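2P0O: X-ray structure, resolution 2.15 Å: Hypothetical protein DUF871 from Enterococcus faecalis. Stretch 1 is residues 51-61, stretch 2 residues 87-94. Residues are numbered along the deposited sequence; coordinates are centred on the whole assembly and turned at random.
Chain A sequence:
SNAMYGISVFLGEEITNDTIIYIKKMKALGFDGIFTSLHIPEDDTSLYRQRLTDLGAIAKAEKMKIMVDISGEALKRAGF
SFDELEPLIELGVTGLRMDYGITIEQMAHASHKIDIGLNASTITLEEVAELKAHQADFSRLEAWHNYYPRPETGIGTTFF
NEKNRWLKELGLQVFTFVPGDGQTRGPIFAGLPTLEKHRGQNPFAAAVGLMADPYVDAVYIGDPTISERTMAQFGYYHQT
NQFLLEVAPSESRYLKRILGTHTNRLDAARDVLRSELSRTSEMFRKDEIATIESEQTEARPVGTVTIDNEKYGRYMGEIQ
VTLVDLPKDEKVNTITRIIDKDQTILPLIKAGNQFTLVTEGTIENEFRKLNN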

# COMPACT_ATOMS: atom_id res chain seq x y z
N ARG A 51 14.26 10.16 -21.03
CA ARG A 51 13.91 9.69 -19.68
C ARG A 51 12.85 8.57 -19.71
O ARG A 51 12.95 7.58 -18.99
N LEU A 52 11.84 8.74 -20.54
CA LEU A 52 10.77 7.75 -20.70
C LEU A 52 11.28 6.52 -21.39
O LEU A 52 10.87 5.43 -21.03
N THR A 53 12.22 6.69 -22.39
CA THR A 53 12.87 5.58 -23.05
C THR A 53 13.71 4.79 -22.04
O THR A 53 13.75 3.56 -22.11
N ASP A 54 14.39 5.48 -21.12
CA ASP A 54 15.19 4.79 -20.00
C ASP A 54 14.27 4.02 -19.04
O ASP A 54 14.59 2.89 -18.62
N LEU A 55 13.13 4.63 -18.68
CA LEU A 55 12.23 3.99 -17.70
C LEU A 55 11.52 2.74 -18.28
O LEU A 55 11.47 1.69 -17.63
N GLY A 56 10.97 2.88 -19.50
CA GLY A 56 10.40 1.74 -20.23
C GLY A 56 11.36 0.57 -20.33
O GLY A 56 10.92 -0.60 -20.27
N ALA A 57 12.66 0.88 -20.46
CA ALA A 57 13.68 -0.17 -20.54
C ALA A 57 13.76 -0.92 -19.22
O ALA A 57 13.73 -2.15 -19.18
N ILE A 58 13.81 -0.16 -18.13
CA ILE A 58 13.78 -0.76 -16.80
C ILE A 58 12.51 -1.63 -16.63
O ILE A 58 12.60 -2.79 -16.25
N ALA A 59 11.34 -1.07 -16.96
CA ALA A 59 10.07 -1.79 -16.78
C ALA A 59 9.90 -3.03 -17.67
O ALA A 59 9.39 -4.05 -17.20
N LYS A 60 10.29 -2.95 -18.93
CA LYS A 60 10.26 -4.12 -19.80
C LYS A 60 11.10 -5.27 -19.23
O LYS A 60 10.64 -6.41 -19.18
N ALA A 61 12.33 -4.95 -18.81
CA ALA A 61 13.27 -5.94 -18.26
C ALA A 61 12.76 -6.53 -16.95
O ALA A 61 12.95 -7.69 -16.63
N PRO A 87 5.16 3.00 -31.37
CA PRO A 87 6.37 3.46 -30.71
C PRO A 87 6.28 3.50 -29.17
O PRO A 87 7.20 3.01 -28.47
N LEU A 88 5.20 4.06 -28.64
CA LEU A 88 5.02 4.13 -27.17
C LEU A 88 4.92 2.76 -26.52
O LEU A 88 5.43 2.53 -25.37
N ILE A 89 4.24 1.85 -27.24
CA ILE A 89 4.12 0.47 -26.77
C ILE A 89 5.49 -0.19 -26.83
O ILE A 89 5.90 -0.86 -25.88
N GLU A 90 6.20 0.05 -27.95
CA GLU A 90 7.57 -0.42 -28.14
C GLU A 90 8.50 0.05 -27.02
O GLU A 90 9.39 -0.71 -26.63
N LEU A 91 8.20 1.33 -26.50
CA LEU A 91 9.01 1.86 -25.40
C LEU A 91 8.89 1.07 -24.09
O LEU A 91 9.85 1.00 -23.32
N GLY A 92 7.70 0.52 -23.83
CA GLY A 92 7.40 -0.15 -22.54
C GLY A 92 6.27 0.51 -21.77
O GLY A 92 6.01 0.18 -20.60
N VAL A 93 5.59 1.45 -22.42
CA VAL A 93 4.42 2.06 -21.81
C VAL A 93 3.19 1.18 -22.03
O VAL A 93 2.93 0.74 -23.14
N THR A 94 2.44 0.91 -20.97
CA THR A 94 1.28 0.02 -21.05
C THR A 94 -0.05 0.74 -20.89
O THR A 94 -1.12 0.13 -21.06

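The apolar centre of this contact is built around L52 and L91. Both CA-to-CB bonds point sideways relative to the opposing stretch, yet both side chains bring their ends nearer. L52 does so with chi1 t and chi2 p; L91 has chi1 at -101°, between wells, and chi2 p. The result is an approach of 4.0 Å between L52 CG and L91 CD2, a normal van der Waals separation. L91 has 95 Å² covered by the other stretch, the largest share of any residue here. L52 makes two further apolar contacts: its CD2 lies 4.2 Å from L88 CD2, and its CG lies 4.4 Å from V93 CG2. L88, with chi1 at -99° and chi2 t, also turns its end inward from a sideways start, whereas V93, chi1 t, simply points sideways. L52 thus meets three apolar side chains: those of L88, L91 and V93.

Next to this cluster the backbones come together without side chains between them. G56 and G92 have CA atoms 4.2 Å apart, and G56 CA makes a CA-H...O contact of 3.2 Å with L91 O, with an angle of 136° at the hydrogen. An ideal CB on G56 would lie 2.1 Å from L91 O, a clash. On G92, such a CB would fall 2.7 Å from G56 O and 2.9 Å from K60 CD. G92 also has positive phi (118°) in a Schellman motif, a conformation that by itself calls for glycine, so both its local geometry and its packing exclude a side chain.

T53, chi1 m, begins the more exposed margin. Its OG1 is 3.8 Å from L91 CD2, a packing contact, while its backbone takes part in a polar link: water 1 donates to T53 O and to L91 O, with its O atom 2.6 Å from each. Both water hydrogens are therefore accounted for by this bridge.

K60 forms the polar edge. Its CA-to-CB bond points toward the other stretch, and its chain (chi1 m, chi2 off at 146°, chi3 p, chi4 t) lays CD 3.5 Å from G92 CA and 3.2 Å from L91 O. The methylenes thus cover the glycine turn before the ammonium group reaches E90, where K60 NZ donates a hydrogen bond to E90 O at 3.0 Å. The carboxylate of E90 (chi1 t, chi2 p) is less tightly engaged: K60 NZ to E90 OE2 is 4.2 Å, opposite charges near each other but beyond a salt bridge.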

# COMPACT_ATOMS: atom_id res chain seq x y z
CB ARG A 51 13.44 10.85 -18.79
CG ARG A 51 14.60 11.64 -18.18
CD ARG A 51 14.15 12.83 -17.37
NE ARG A 51 15.23 13.81 -17.29
CZ ARG A 51 15.16 14.97 -16.64
NH1 ARG A 51 14.07 15.34 -15.98
NH2 ARG A 51 16.21 15.78 -16.65
CB LEU A 52 9.59 8.34 -21.48
CG LEU A 52 8.14 7.75 -21.35
CD1 LEU A 52 7.61 7.77 -19.91
CD2 LEU A 52 7.17 8.50 -22.26
CB THR A 53 13.71 6.00 -24.32
OG1 THR A 53 12.86 6.82 -25.17
CG2 THR A 53 14.21 4.75 -25.09
CB ASP A 54 15.99 5.80 -19.17
CG ASP A 54 17.02 6.57 -19.97
OD1 ASP A 54 17.70 5.97 -20.86
OD2 ASP A 54 17.14 7.80 -19.69
CB LEU A 55 11.19 5.00 -17.14
CG LEU A 55 10.10 4.39 -16.22
CD1 LEU A 55 10.71 3.80 -14.98
CD2 LEU A 55 8.96 5.36 -15.84
CB ALA A 57 15.04 0.40 -20.94
CB ILE A 58 13.90 0.32 -15.70
CG1 ILE A 58 15.13 1.19 -15.97
CG2 ILE A 58 14.02 -0.32 -14.32
CD1 ILE A 58 15.07 2.53 -15.25
CB ALA A 59 8.91 -0.85 -16.99
CB LYS A 60 10.72 -3.79 -21.23
CG LYS A 60 9.63 -3.23 -22.15
CD LYS A 60 10.18 -2.20 -23.15
CE LYS A 60 10.93 -2.84 -24.29
NZ LYS A 60 11.69 -1.81 -25.10
CB ALA A 61 14.62 -5.30 -18.05
CB PRO A 87 6.52 4.88 -31.27
CG PRO A 87 5.94 4.81 -32.62
CD PRO A 87 4.73 3.94 -32.44
CB LEU A 88 3.77 4.92 -26.81
CG LEU A 88 4.05 6.39 -26.40
CD1 LEU A 88 2.77 7.24 -26.47
CD2 LEU A 88 4.69 6.45 -25.00
CB ILE A 89 3.03 -0.31 -27.55
CG1 ILE A 89 1.64 0.17 -27.13
CG2 ILE A 89 3.18 -1.84 -27.35
CD1 ILE A 89 0.58 0.06 -28.23
CB GLU A 90 8.10 -0.02 -29.54
CG GLU A 90 9.65 0.01 -29.70
CD GLU A 90 10.25 -1.33 -30.14
OE1 GLU A 90 9.99 -1.74 -31.38
OE2 GLU A 90 11.01 -1.95 -29.26
CB LEU A 91 8.61 3.31 -25.09
CG LEU A 91 9.46 4.50 -25.60
CD1 LEU A 91 9.13 4.81 -27.06
CD2 LEU A 91 9.22 5.72 -24.67
CB VAL A 93 4.21 3.49 -22.33
CG1 VAL A 93 2.90 4.10 -21.81
CG2 VAL A 93 5.40 4.35 -21.93
CB THR A 94 1.36 -1.09 -20.00
OG1 THR A 94 1.62 -0.50 -18.72
CG2 THR A 94 2.44 -2.11 -20.35
O HOH W 1 12.06 2.25 -23.59